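UPF0141 protein yjdB (Campylobacter jejuni subsp. jejuni HB93-13, PDB 4TN0) is the phosphoethanolamine transferase EptC, whose periplasmic domain probably transfers phosphoethanolamine to cell-surface acceptors by way of a threonine at its zinc site, supporting polymyxin resistance and motility. Local coordinates at residues A[26-31]-A[223-228]. Residues are numbered along the deposited sequence; the frame is centred on the assembly and turned at random.
Sequences ETARAA and YLSDHG
The zinc site of this alkaline phosphatase-like domain forms where the parallel neighbours 18-24 and 218-224 of the central sheet run out into loops, one bringing Glu26, the other Asp226 and His227; the phosphorylated Thr65 completes the set of ligands. Glu26 leaves the backbone with its CB pointing away from 223-228 and CG anti to the backbone N, and a bend at chi2 (66°) turns the carboxylate back. Glu26 CD then lies 3.3 Å from Asp226 OD2. At the tip the two oxygens part: OE1 accepts a hydrogen bond from Asn107, while OE2 binds zinc. Glu26 OE2 sits 2.7 Å from Asp226 OD2, a close approach of two acceptors that the shared zinc probably makes tolerable, and the carboxylate planes are turned 73° apart. Thr27 OG1 also donates to OE2 from above the carboxylate plane, a second-shell grip that helps fix its rotation. Asp226 is steadied through its other oxygen: OD1 offers its syn lone pair to Thr27 N at 2.9 Å, in a nearly straight bond (167°). His227 presents NE2 to the metal, and its other ring nitrogen, ND1, donates, exactly in the ring plane, to Gly228 O at 2.7 Å.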
ATOM      1  N   GLU A  26       5.447  -0.085  -3.518  1.00 33.17           N
ATOM      2  CA  GLU A  26       6.511  -0.930  -4.014  1.00 35.38           C
ATOM      3  C   GLU A  26       7.851  -0.393  -3.517  1.00 34.91           C
ATOM      4  O   GLU A  26       8.212   0.752  -3.821  1.00 34.85           O
ATOM      5  CB  GLU A  26       6.471  -1.005  -5.550  1.00 34.72           C
ATOM      6  CG  GLU A  26       7.663  -1.742  -6.163  1.00 36.89           C
ATOM      7  CD  GLU A  26       7.660  -3.208  -5.796  1.00 38.72           C
ATOM      8  OE1 GLU A  26       7.001  -4.014  -6.497  1.00 35.67           O
ATOM      9  OE2 GLU A  26       8.283  -3.547  -4.766  1.00 41.11           O
ATOM     10  N   THR A  27       8.541  -1.209  -2.712  1.00 31.38           N
ATOM     11  CA  THR A  27       9.939  -1.003  -2.324  1.00 31.91           C
ATOM     12  C   THR A  27      10.148   0.199  -1.362  1.00 33.01           C
ATOM     13  O   THR A  27      11.252   0.441  -0.838  1.00 29.14           O
ATOM     14  CB  THR A  27      10.815  -0.878  -3.631  1.00 31.92           C
ATOM     15  OG1 THR A  27      10.695  -2.092  -4.402  1.00 32.56           O
ATOM     16  CG2 THR A  27      12.269  -0.612  -3.343  1.00 24.80           C
ATOM     17  N   ALA A  28       9.081   0.945  -1.099  1.00 35.41           N
ATOM     18  CA  ALA A  28       9.193   2.066  -0.162  1.00 38.52           C
ATOM     19  C   ALA A  28       9.422   1.580   1.281  1.00 41.77           C
ATOM     20  O   ALA A  28       8.731   0.673   1.769  1.00 35.79           O
ATOM     21  CB  ALA A  28       7.957   2.942  -0.232  1.00 36.07           C
ATOM     22  N   ARG A  29      10.369   2.225   1.961  1.00 36.26           N
ATOM     23  CA  ARG A  29      10.736   1.852   3.298  1.00 34.05           C
ATOM     24  C   ARG A  29      10.420   3.023   4.202  1.00 41.25           C
ATOM     25  O   ARG A  29      10.569   4.173   3.798  1.00 35.85           O
ATOM     26  CB  ARG A  29      12.224   1.486   3.385  1.00 33.44           C
ATOM     27  CG  ARG A  29      13.196   2.661   3.468  1.00 31.30           C
ATOM     28  CD  ARG A  29      14.641   2.209   3.242  1.00 28.92           C
ATOM     29  NE  ARG A  29      15.594   3.237   3.648  1.00 34.86           N
ATOM     30  CZ  ARG A  29      16.919   3.085   3.655  1.00 36.50           C
ATOM     31  NH1 ARG A  29      17.465   1.943   3.265  1.00 35.23           N
ATOM     32  NH2 ARG A  29      17.699   4.074   4.059  1.00 32.97           N
ATOM     33  N   ALA A  30       9.987   2.713   5.427  1.00 41.39           N
ATOM     34  CA  ALA A  30       9.486   3.701   6.383  1.00 40.19           C
ATOM     35  C   ALA A  30      10.543   4.706   6.835  1.00 44.08           C
ATOM     36  O   ALA A  30      10.226   5.874   7.069  1.00 44.76           O
ATOM     37  CB  ALA A  30       8.885   2.985   7.609  1.00 45.89           C
ATOM     38  N   ALA A  31      11.784   4.238   7.000  1.00 43.37           N
ATOM     39  CA  ALA A  31      12.889   5.045   7.531  1.00 36.20           C
ATOM     40  C   ALA A  31      13.136   6.325   6.728  1.00 42.22           C
ATOM     41  O   ALA A  31      13.854   7.215   7.179  1.00 45.97           O
ATOM     42  CB  ALA A  31      14.173   4.215   7.592  1.00 32.70           C
ATOM     43  N   TYR A 223      -2.775   3.507   2.000  1.00 45.72           N
ATOM     44  CA  TYR A 223      -1.537   3.225   1.270  1.00 44.33           C
ATOM     45  C   TYR A 223      -0.539   2.465   2.138  1.00 43.63           C
ATOM     46  O   TYR A 223      -0.262   2.872   3.272  1.00 43.19           O
ATOM     47  CB  TYR A 223      -0.896   4.527   0.771  1.00 46.57           C
ATOM     48  CG  TYR A 223       0.598   4.434   0.463  1.00 45.16           C
ATOM     49  CD1 TYR A 223       1.539   4.930   1.357  1.00 43.03           C
ATOM     50  CD2 TYR A 223       1.063   3.867  -0.726  1.00 43.07           C
ATOM     51  CE1 TYR A 223       2.892   4.860   1.091  1.00 43.63           C
ATOM     52  CE2 TYR A 223       2.442   3.784  -0.994  1.00 40.26           C
ATOM     53  CZ  TYR A 223       3.342   4.292  -0.079  1.00 39.68           C
ATOM     54  OH  TYR A 223       4.699   4.230  -0.303  1.00 39.23           O
ATOM     55  N   LEU A 224       0.006   1.376   1.603  1.00 40.37           N
ATOM     56  CA  LEU A 224       1.131   0.694   2.261  1.00 42.25           C
ATOM     57  C   LEU A 224       2.076   0.082   1.231  1.00 38.38           C
ATOM     58  O   LEU A 224       1.680  -0.250   0.112  1.00 34.99           O
ATOM     59  CB  LEU A 224       0.663  -0.402   3.231  1.00 35.84           C
ATOM     60  CG  LEU A 224       0.006  -1.680   2.710  1.00 39.79           C
ATOM     61  CD1 LEU A 224      -0.183  -2.646   3.876  1.00 41.73           C
ATOM     62  CD2 LEU A 224      -1.323  -1.425   2.004  1.00 37.51           C
ATOM     63  N   SER A 225       3.330  -0.086   1.622  1.00 38.90           N
ATOM     64  CA  SER A 225       4.302  -0.668   0.721  1.00 37.31           C
ATOM     65  C   SER A 225       4.299  -2.177   0.873  1.00 31.68           C
ATOM     66  O   SER A 225       3.860  -2.684   1.908  1.00 38.22           O
ATOM     67  CB  SER A 225       5.695  -0.104   0.994  1.00 36.46           C
ATOM     68  OG  SER A 225       6.576  -0.513  -0.032  1.00 38.09           O
ATOM     69  N   ASP A 226       4.760  -2.892  -0.153  1.00 29.44           N
ATOM     70  CA  ASP A 226       4.919  -4.339  -0.047  1.00 30.69           C
ATOM     71  C   ASP A 226       6.116  -4.725   0.844  1.00 32.04           C
ATOM     72  O   ASP A 226       6.044  -5.729   1.542  1.00 33.11           O
ATOM     73  CB  ASP A 226       5.050  -5.004  -1.430  1.00 27.47           C
ATOM     74  CG  ASP A 226       6.231  -4.477  -2.253  1.00 35.13           C
ATOM     75  OD1 ASP A 226       6.808  -3.432  -1.885  1.00 35.55           O
ATOM     76  OD2 ASP A 226       6.558  -5.093  -3.294  1.00 32.00           O
ATOM     77  N   HIS A 227       7.188  -3.934   0.827  1.00 33.38           N
ATOM     78  CA  HIS A 227       8.394  -4.177   1.657  1.00 35.50           C
ATOM     79  C   HIS A 227       9.366  -2.984   1.569  1.00 36.25           C
ATOM     80  O   HIS A 227       9.120  -2.008   0.849  1.00 36.65           O
ATOM     81  CB  HIS A 227       9.124  -5.434   1.224  1.00 29.16           C
ATOM     82  CG  HIS A 227       9.450  -5.443  -0.233  1.00 34.05           C
ATOM     83  ND1 HIS A 227      10.439  -4.646  -0.770  1.00 32.91           N
ATOM     84  CD2 HIS A 227       8.899  -6.118  -1.273  1.00 32.35           C
ATOM     85  CE1 HIS A 227      10.483  -4.830  -2.081  1.00 35.73           C
ATOM     86  NE2 HIS A 227       9.564  -5.722  -2.409  1.00 32.87           N
ATOM     87  N   GLY A 228      10.458  -3.052   2.312  1.00 30.87           N
ATOM     88  CA  GLY A 228      11.426  -1.977   2.299  1.00 29.40           C
ATOM     89  C   GLY A 228      12.481  -2.193   1.241  1.00 30.71           C
ATOM     90  O   GLY A 228      12.236  -2.830   0.224  1.00 33.59           O
TER